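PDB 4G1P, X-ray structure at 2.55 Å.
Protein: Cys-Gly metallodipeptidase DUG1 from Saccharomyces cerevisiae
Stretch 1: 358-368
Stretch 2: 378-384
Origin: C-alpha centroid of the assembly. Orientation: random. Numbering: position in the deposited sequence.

Stretch 1 358-368: LTSLVQKHCDA
Stretch 2 378-384: KCRTELI

How do the two backbones lie against each other? Stretch 1 is helical, with phi/psi near -63/-43 and i-to-i+4 bonds such as C366 N to V362 O at 3.0 Å. Stretch 2 is a strand, extended from K378 to L383 (phi -85° to -166°, psi 129° to 155°), with I384 at -92/-49. It runs nearly antiparallel to the helix, at 164°, the axes 8.0 Å apart at closest approach. CA to CA, T359 lies 7.2 Å from L383, Q363 5.8 Å from T381 and D367 6.7 Å from R380.

Which side chains fill the gap? The strand's alternation turns C379 (chi1 t), T381 and L383 toward the helix, while R380 and E382 (both chi1 p) point away. T381 is the centre, covered more than any other residue. Its chi1 of -72° (m) sets CG2 4.0 Å from CG1 of V362 (chi1 t) and OG1 3.4 Å from CB of C366 (chi1 m). About one turn before V362, T359, also m, brings OG1 within 4.2 Å of CD1 of L383 (t, p).

What does Q363 gain from its long side chain? Its CA-to-CB bond points sideways, but chi1 m, chi2 t and chi3 -15° bring the amide to the strand. There NE2 donates a weak hydrogen bond to T381 O, 3.4 Å long, with an N-H...O angle of 152°.

How does D367 reach the strand? It too starts sideways; chi1 -77° and chi2 -13° swing the carboxylate nearer, yet OD1 lies 4.7 Å from T381 N, too far for a direct hydrogen bond, and waters link the two residues. The O of water 1 donates to D367 OD1 at 2.7 Å and weakly accepts from T381 N at 3.3 Å; that of water 2 donates to D367 OD1 at 2.8 Å and hydrogen-bonds T381 OG1 at 2.9 Å.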

# COMPACT_ATOMS: atom_id res chain seq x y z
N LEU A 358 4.95 -5.32 -27.67
CA LEU A 358 5.30 -5.70 -26.32
C LEU A 358 4.04 -5.70 -25.46
O LEU A 358 3.81 -6.63 -24.69
CB LEU A 358 6.32 -4.72 -25.74
CG LEU A 358 6.64 -4.98 -24.27
CD1 LEU A 358 7.15 -6.37 -24.09
CD2 LEU A 358 7.65 -4.00 -23.78
N THR A 359 3.24 -4.67 -25.63
CA THR A 359 1.99 -4.55 -24.90
C THR A 359 1.02 -5.69 -25.22
O THR A 359 0.36 -6.23 -24.33
CB THR A 359 1.34 -3.20 -25.19
OG1 THR A 359 2.10 -2.18 -24.53
CG2 THR A 359 -0.10 -3.16 -24.70
N SER A 360 0.95 -6.06 -26.50
CA SER A 360 0.13 -7.19 -26.88
C SER A 360 0.65 -8.44 -26.22
O SER A 360 -0.13 -9.23 -25.67
CB SER A 360 0.12 -7.37 -28.39
OG SER A 360 -0.61 -6.32 -29.00
N LEU A 361 1.96 -8.63 -26.26
CA LEU A 361 2.54 -9.84 -25.70
C LEU A 361 2.23 -9.92 -24.22
O LEU A 361 1.96 -10.99 -23.69
CB LEU A 361 4.04 -9.88 -25.93
CG LEU A 361 4.45 -10.07 -27.39
CD1 LEU A 361 5.96 -9.77 -27.56
CD2 LEU A 361 4.10 -11.49 -27.88
N VAL A 362 2.28 -8.76 -23.56
CA VAL A 362 2.09 -8.67 -22.13
C VAL A 362 0.64 -8.99 -21.77
O VAL A 362 0.38 -9.76 -20.85
CB VAL A 362 2.48 -7.28 -21.61
CG1 VAL A 362 1.91 -7.04 -20.22
CG2 VAL A 362 4.00 -7.14 -21.58
N GLN A 363 -0.29 -8.43 -22.53
CA GLN A 363 -1.70 -8.73 -22.36
C GLN A 363 -2.03 -10.19 -22.65
O GLN A 363 -2.75 -10.85 -21.89
CB GLN A 363 -2.52 -7.84 -23.29
CG GLN A 363 -2.66 -6.42 -22.80
CD GLN A 363 -3.19 -5.50 -23.87
OE1 GLN A 363 -3.20 -5.85 -25.04
NE2 GLN A 363 -3.63 -4.31 -23.46
N LYS A 364 -1.50 -10.69 -23.75
CA LYS A 364 -1.70 -12.09 -24.11
C LYS A 364 -1.25 -13.00 -22.97
O LYS A 364 -1.96 -13.92 -22.60
CB LYS A 364 -0.97 -12.41 -25.42
CG LYS A 364 -0.96 -13.88 -25.82
CD LYS A 364 -0.47 -14.06 -27.27
CE LYS A 364 0.16 -15.43 -27.51
NZ LYS A 364 -0.74 -16.41 -28.21
N HIS A 365 -0.09 -12.71 -22.40
CA HIS A 365 0.47 -13.53 -21.34
C HIS A 365 -0.40 -13.46 -20.08
O HIS A 365 -0.70 -14.49 -19.46
CB HIS A 365 1.89 -13.06 -21.02
CG HIS A 365 2.47 -13.69 -19.80
ND1 HIS A 365 3.37 -14.73 -19.86
CD2 HIS A 365 2.29 -13.42 -18.48
CE1 HIS A 365 3.73 -15.08 -18.63
NE2 HIS A 365 3.08 -14.30 -17.78
N CYS A 366 -0.78 -12.25 -19.70
CA CYS A 366 -1.53 -12.06 -18.47
C CYS A 366 -2.93 -12.64 -18.58
O CYS A 366 -3.41 -13.28 -17.65
CB CYS A 366 -1.59 -10.58 -18.11
SG CYS A 366 -0.01 -9.93 -17.53
N ASP A 367 -3.57 -12.42 -19.72
CA ASP A 367 -4.91 -12.94 -19.96
C ASP A 367 -4.90 -14.47 -19.90
O ASP A 367 -5.80 -15.11 -19.32
CB ASP A 367 -5.44 -12.45 -21.31
CG ASP A 367 -5.91 -11.00 -21.28
OD1 ASP A 367 -6.05 -10.43 -20.18
OD2 ASP A 367 -6.15 -10.41 -22.35
N ALA A 368 -3.86 -15.06 -20.47
CA ALA A 368 -3.79 -16.50 -20.59
C ALA A 368 -3.52 -17.12 -19.24
O ALA A 368 -4.06 -18.18 -18.90
CB ALA A 368 -2.72 -16.90 -21.57
N LYS A 378 -12.87 -10.96 -12.49
CA LYS A 378 -12.60 -10.19 -13.71
C LYS A 378 -11.12 -9.81 -13.75
O LYS A 378 -10.50 -9.60 -12.70
CB LYS A 378 -13.45 -8.92 -13.77
CG LYS A 378 -14.94 -9.17 -13.75
CD LYS A 378 -15.76 -7.86 -13.64
CE LYS A 378 -16.09 -7.46 -12.17
NZ LYS A 378 -17.06 -8.36 -11.45
N CYS A 379 -10.54 -9.71 -14.94
CA CYS A 379 -9.13 -9.37 -15.06
C CYS A 379 -8.79 -8.76 -16.40
O CYS A 379 -9.33 -9.13 -17.44
CB CYS A 379 -8.23 -10.60 -14.83
SG CYS A 379 -6.42 -10.23 -14.87
N ARG A 380 -7.86 -7.82 -16.36
CA ARG A 380 -7.35 -7.19 -17.55
C ARG A 380 -6.08 -6.41 -17.22
O ARG A 380 -5.90 -5.95 -16.08
CB ARG A 380 -8.39 -6.27 -18.17
CG ARG A 380 -8.61 -5.00 -17.43
CD ARG A 380 -9.72 -4.22 -18.06
NE ARG A 380 -10.04 -3.04 -17.28
CZ ARG A 380 -9.36 -1.90 -17.35
NH1 ARG A 380 -8.31 -1.81 -18.16
NH2 ARG A 380 -9.72 -0.86 -16.61
N THR A 381 -5.21 -6.28 -18.21
CA THR A 381 -3.94 -5.61 -18.02
C THR A 381 -3.83 -4.42 -18.94
O THR A 381 -4.08 -4.51 -20.14
CB THR A 381 -2.77 -6.59 -18.23
OG1 THR A 381 -2.74 -7.50 -17.13
CG2 THR A 381 -1.43 -5.87 -18.30
N GLU A 382 -3.48 -3.27 -18.38
CA GLU A 382 -3.42 -2.07 -19.19
C GLU A 382 -2.11 -1.30 -19.03
O GLU A 382 -1.42 -1.41 -18.01
CB GLU A 382 -4.63 -1.19 -18.95
CG GLU A 382 -4.55 -0.28 -17.76
CD GLU A 382 -5.90 0.34 -17.44
OE1 GLU A 382 -6.90 -0.11 -18.04
OE2 GLU A 382 -5.96 1.26 -16.60
N LEU A 383 -1.78 -0.55 -20.06
CA LEU A 383 -0.56 0.21 -20.08
C LEU A 383 -0.82 1.53 -19.37
O LEU A 383 -1.83 2.18 -19.62
CB LEU A 383 -0.13 0.43 -21.54
CG LEU A 383 1.04 1.37 -21.85
CD1 LEU A 383 2.35 0.72 -21.50
CD2 LEU A 383 1.01 1.81 -23.30
N ILE A 384 0.07 1.92 -18.48
CA ILE A 384 -0.08 3.22 -17.83
C ILE A 384 0.68 4.30 -18.58
O ILE A 384 0.13 5.37 -18.86
CB ILE A 384 0.36 3.21 -16.37
CG1 ILE A 384 -0.47 2.20 -15.57
CG2 ILE A 384 0.27 4.62 -15.81
CD1 ILE A 384 -0.01 1.96 -14.15
O HOH W 1 -6.22 -7.82 -20.95
O HOH W 2 -4.85 -9.25 -17.92